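Local coordinates for protein isomaltodextranase (Arthrobacter globiformis, PDB 5AWO) that hydrolyses alpha-1,6-glucosidic linkages in dextran-type polysaccharides, removing successive isomaltose units from the non-reducing chain ends, at residues R33-W41 / L365-V373. Residues are numbered along the deposited sequence; the frame is centred on the assembly and turned at random.
Sequences RSGAGPRYW and LQLNADGLV
Where the chain enters the first strand of the TIM barrel, strand 39-42, Gly37 and Arg39 are held by Asn368 on helix 362-370, the last helix of the chain, which leads into the antiparallel sheet that starts with strand 375-378. The Asn368 amide uses both ends. Its ND2 donates to the carbonyl O of Gly37 at 3.1 Å, with the acceptor close to the amide plane, while OD1 takes two bonds from Arg39, from NE at 2.9 Å and NH2 at 3.0 Å. The guanidinium thus grips a single oxygen side-on, keeping it in its own plane, although NE comes in well above the plane of that carbonyl, the two flat groups being turned 56° apart. With CG anti to the backbone N (chi1 164°), Asn368 lies along the arginine, running the other way. Leu365 covers one guanidinium face, its CD2 3.9 Å above the centre, and NH1 donates a hydrogen bond to the carbonyl O of Phe73. A leucine in place of Arg39 would probably leave OD1 without its two donors and the Phe73 carbonyl without this partner. Further along, the helix ends in a Schellman motif at Gly371, whose CA sits 3.8 Å from Gly35 CA; both have positive phi, and a CB on either would press on the other's CA and on the preceding carbonyl O. One water bridges Ser34 O and Ala369 O, a second Ala36 N and Asn368 O. Direct bonds thus fix the strand entry, water and glycine contact the loop.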
loop_
_atom_site.group_PDB
_atom_site.type_symbol
_atom_site.label_atom_id
_atom_site.label_comp_id
_atom_site.label_asym_id
_atom_site.label_seq_id
_atom_site.Cartn_x
_atom_site.Cartn_y
_atom_site.Cartn_z
ATOM N N ARG A 33 1.379 9.051 -0.397
ATOM C CA ARG A 33 0.941 10.196 0.394
ATOM C C ARG A 33 -0.469 10.659 0.105
ATOM O O ARG A 33 -1.110 11.265 0.962
ATOM C CB ARG A 33 1.927 11.348 0.161
ATOM C CG ARG A 33 3.322 11.053 0.665
ATOM C CD ARG A 33 4.346 12.096 0.203
ATOM N NE ARG A 33 4.012 13.431 0.698
ATOM C CZ ARG A 33 4.329 13.877 1.908
ATOM N NH1 ARG A 33 4.997 13.139 2.783
ATOM N NH2 ARG A 33 3.923 15.083 2.272
ATOM N N SER A 34 -0.956 10.398 -1.112
ATOM C CA SER A 34 -2.233 10.953 -1.564
ATOM C C SER A 34 -3.454 10.111 -1.214
ATOM O O SER A 34 -4.574 10.608 -1.357
ATOM C CB SER A 34 -2.251 11.207 -3.081
ATOM O OG SER A 34 -1.274 12.167 -3.442
ATOM N N GLY A 35 -3.268 8.883 -0.761
ATOM C CA GLY A 35 -4.428 8.036 -0.490
ATOM C C GLY A 35 -4.141 6.565 -0.568
ATOM O O GLY A 35 -3.031 6.085 -0.304
ATOM N N ALA A 36 -5.197 5.871 -0.997
ATOM C CA ALA A 36 -5.234 4.425 -1.064
ATOM C C ALA A 36 -4.765 3.923 -2.418
ATOM O O ALA A 36 -4.367 4.683 -3.310
ATOM C CB ALA A 36 -6.642 3.953 -0.779
ATOM N N GLY A 37 -4.750 2.603 -2.573
ATOM C CA GLY A 37 -4.322 2.005 -3.819
ATOM C C GLY A 37 -5.224 2.361 -4.995
ATOM O O GLY A 37 -6.355 2.825 -4.823
ATOM N N PRO A 38 -4.743 2.121 -6.192
ATOM C CA PRO A 38 -5.494 2.433 -7.396
ATOM C C PRO A 38 -6.575 1.398 -7.744
ATOM O O PRO A 38 -6.502 0.237 -7.327
ATOM C CB PRO A 38 -4.425 2.408 -8.476
ATOM C CG PRO A 38 -3.465 1.377 -8.010
ATOM C CD PRO A 38 -3.419 1.548 -6.521
ATOM N N ARG A 39 -7.524 1.820 -8.558
ATOM C CA ARG A 39 -8.550 0.977 -9.111
ATOM C C ARG A 39 -8.087 0.522 -10.458
ATOM O O ARG A 39 -7.758 1.342 -11.322
ATOM C CB ARG A 39 -9.859 1.764 -9.260
ATOM C CG ARG A 39 -10.385 2.276 -7.956
ATOM C CD ARG A 39 -11.676 3.072 -8.094
ATOM N NE ARG A 39 -11.904 3.861 -6.890
ATOM C CZ ARG A 39 -12.870 4.770 -6.712
ATOM N NH1 ARG A 39 -13.794 5.003 -7.647
ATOM N NH2 ARG A 39 -12.887 5.448 -5.585
ATOM N N TYR A 40 -8.122 -0.780 -10.714
ATOM C CA TYR A 40 -7.711 -1.309 -11.994
ATOM C C TYR A 40 -8.306 -2.655 -12.318
ATOM O O TYR A 40 -8.967 -3.269 -11.446
ATOM C CB TYR A 40 -6.184 -1.310 -12.151
ATOM C CG TYR A 40 -5.341 -2.292 -11.333
ATOM C CD1 TYR A 40 -5.020 -2.036 -10.001
ATOM C CD2 TYR A 40 -4.810 -3.439 -11.905
ATOM C CE1 TYR A 40 -4.165 -2.889 -9.297
ATOM C CE2 TYR A 40 -3.978 -4.277 -11.200
ATOM C CZ TYR A 40 -3.655 -3.998 -9.905
ATOM O OH TYR A 40 -2.796 -4.846 -9.216
ATOM N N TRP A 41 -8.102 -3.105 -13.548
ATOM C CA TRP A 41 -8.411 -4.449 -13.991
ATOM C C TRP A 41 -7.153 -5.123 -14.436
ATOM O O TRP A 41 -6.232 -4.465 -14.970
ATOM C CB TRP A 41 -9.375 -4.416 -15.173
ATOM C CG TRP A 41 -9.718 -5.740 -15.757
ATOM C CD1 TRP A 41 -10.674 -6.620 -15.314
ATOM C CD2 TRP A 41 -9.116 -6.355 -16.896
ATOM N NE1 TRP A 41 -10.683 -7.736 -16.088
ATOM C CE2 TRP A 41 -9.751 -7.597 -17.088
ATOM C CE3 TRP A 41 -8.095 -5.960 -17.788
ATOM C CZ2 TRP A 41 -9.394 -8.467 -18.118
ATOM C CZ3 TRP A 41 -7.764 -6.820 -18.822
ATOM C CH2 TRP A 41 -8.423 -8.043 -18.986
ATOM N N LEU A 365 -16.868 2.875 -2.626
ATOM C CA LEU A 365 -15.791 3.475 -3.421
ATOM C C LEU A 365 -15.353 4.821 -2.848
ATOM O O LEU A 365 -14.157 5.163 -2.911
ATOM C CB LEU A 365 -16.159 3.625 -4.891
ATOM C CG LEU A 365 -16.282 2.298 -5.665
ATOM C CD1 LEU A 365 -16.859 2.561 -7.051
ATOM C CD2 LEU A 365 -14.957 1.563 -5.733
ATOM N N GLN A 366 -16.296 5.590 -2.318
ATOM C CA GLN A 366 -15.948 6.904 -1.822
ATOM C C GLN A 366 -14.907 6.802 -0.726
ATOM O O GLN A 366 -14.063 7.688 -0.605
ATOM C CB GLN A 366 -17.185 7.652 -1.345
ATOM C CG GLN A 366 -16.937 9.137 -1.138
ATOM C CD GLN A 366 -16.675 9.855 -2.439
ATOM O OE1 GLN A 366 -17.416 9.684 -3.397
ATOM N NE2 GLN A 366 -15.589 10.638 -2.494
ATOM N N LEU A 367 -14.922 5.733 0.081
ATOM C CA LEU A 367 -13.882 5.538 1.099
ATOM C C LEU A 367 -12.489 5.451 0.449
ATOM O O LEU A 367 -11.516 6.067 0.892
ATOM C CB LEU A 367 -14.136 4.287 1.929
ATOM C CG LEU A 367 -15.322 4.329 2.890
ATOM C CD1 LEU A 367 -15.583 2.963 3.506
ATOM C CD2 LEU A 367 -15.139 5.357 3.999
ATOM N N ASN A 368 -12.411 4.692 -0.629
ATOM C CA ASN A 368 -11.175 4.610 -1.408
ATOM C C ASN A 368 -10.768 5.944 -2.027
ATOM O O ASN A 368 -9.611 6.352 -1.913
ATOM C CB ASN A 368 -11.250 3.479 -2.442
ATOM C CG ASN A 368 -10.177 3.596 -3.518
ATOM O OD1 ASN A 368 -10.343 4.344 -4.460
ATOM N ND2 ASN A 368 -9.089 2.839 -3.397
ATOM N N ALA A 369 -11.724 6.651 -2.628
ATOM C CA ALA A 369 -11.432 7.970 -3.210
ATOM C C ALA A 369 -10.937 8.939 -2.162
ATOM O O ALA A 369 -10.011 9.745 -2.446
ATOM C CB ALA A 369 -12.659 8.567 -3.890
ATOM N N ASP A 370 -11.541 8.891 -0.976
ATOM C CA ASP A 370 -11.167 9.829 0.104
ATOM C C ASP A 370 -9.835 9.449 0.770
ATOM O O ASP A 370 -9.279 10.226 1.564
ATOM C CB ASP A 370 -12.284 9.977 1.147
ATOM C CG ASP A 370 -13.574 10.617 0.579
ATOM O OD1 ASP A 370 -13.530 11.163 -0.551
ATOM O OD2 ASP A 370 -14.618 10.515 1.262
ATOM N N GLY A 371 -9.300 8.270 0.476
ATOM C CA GLY A 371 -7.977 7.856 0.978
ATOM C C GLY A 371 -7.998 7.130 2.304
ATOM O O GLY A 371 -7.124 7.315 3.149
ATOM N N LEU A 372 -9.027 6.278 2.498
ATOM C CA LEU A 372 -9.056 5.441 3.664
ATOM C C LEU A 372 -7.928 4.420 3.636
ATOM O O LEU A 372 -7.778 3.654 2.680
ATOM C CB LEU A 372 -10.377 4.671 3.750
ATOM C CG LEU A 372 -10.460 3.669 4.905
ATOM C CD1 LEU A 372 -10.440 4.381 6.259
ATOM C CD2 LEU A 372 -11.704 2.799 4.758
ATOM N N VAL A 373 -7.156 4.408 4.712
ATOM C CA VAL A 373 -6.182 3.343 4.988
ATOM C C VAL A 373 -6.421 2.899 6.428
ATOM O O VAL A 373 -6.012 3.589 7.375
ATOM C CB VAL A 373 -4.712 3.827 4.806
ATOM C CG1 VAL A 373 -3.730 2.703 5.104
ATOM C CG2 VAL A 373 -4.502 4.393 3.419
HETATM O O HOH W 1 -7.510 10.610 -1.315
HETATM O O HOH W 2 -7.109 7.453 -2.503
#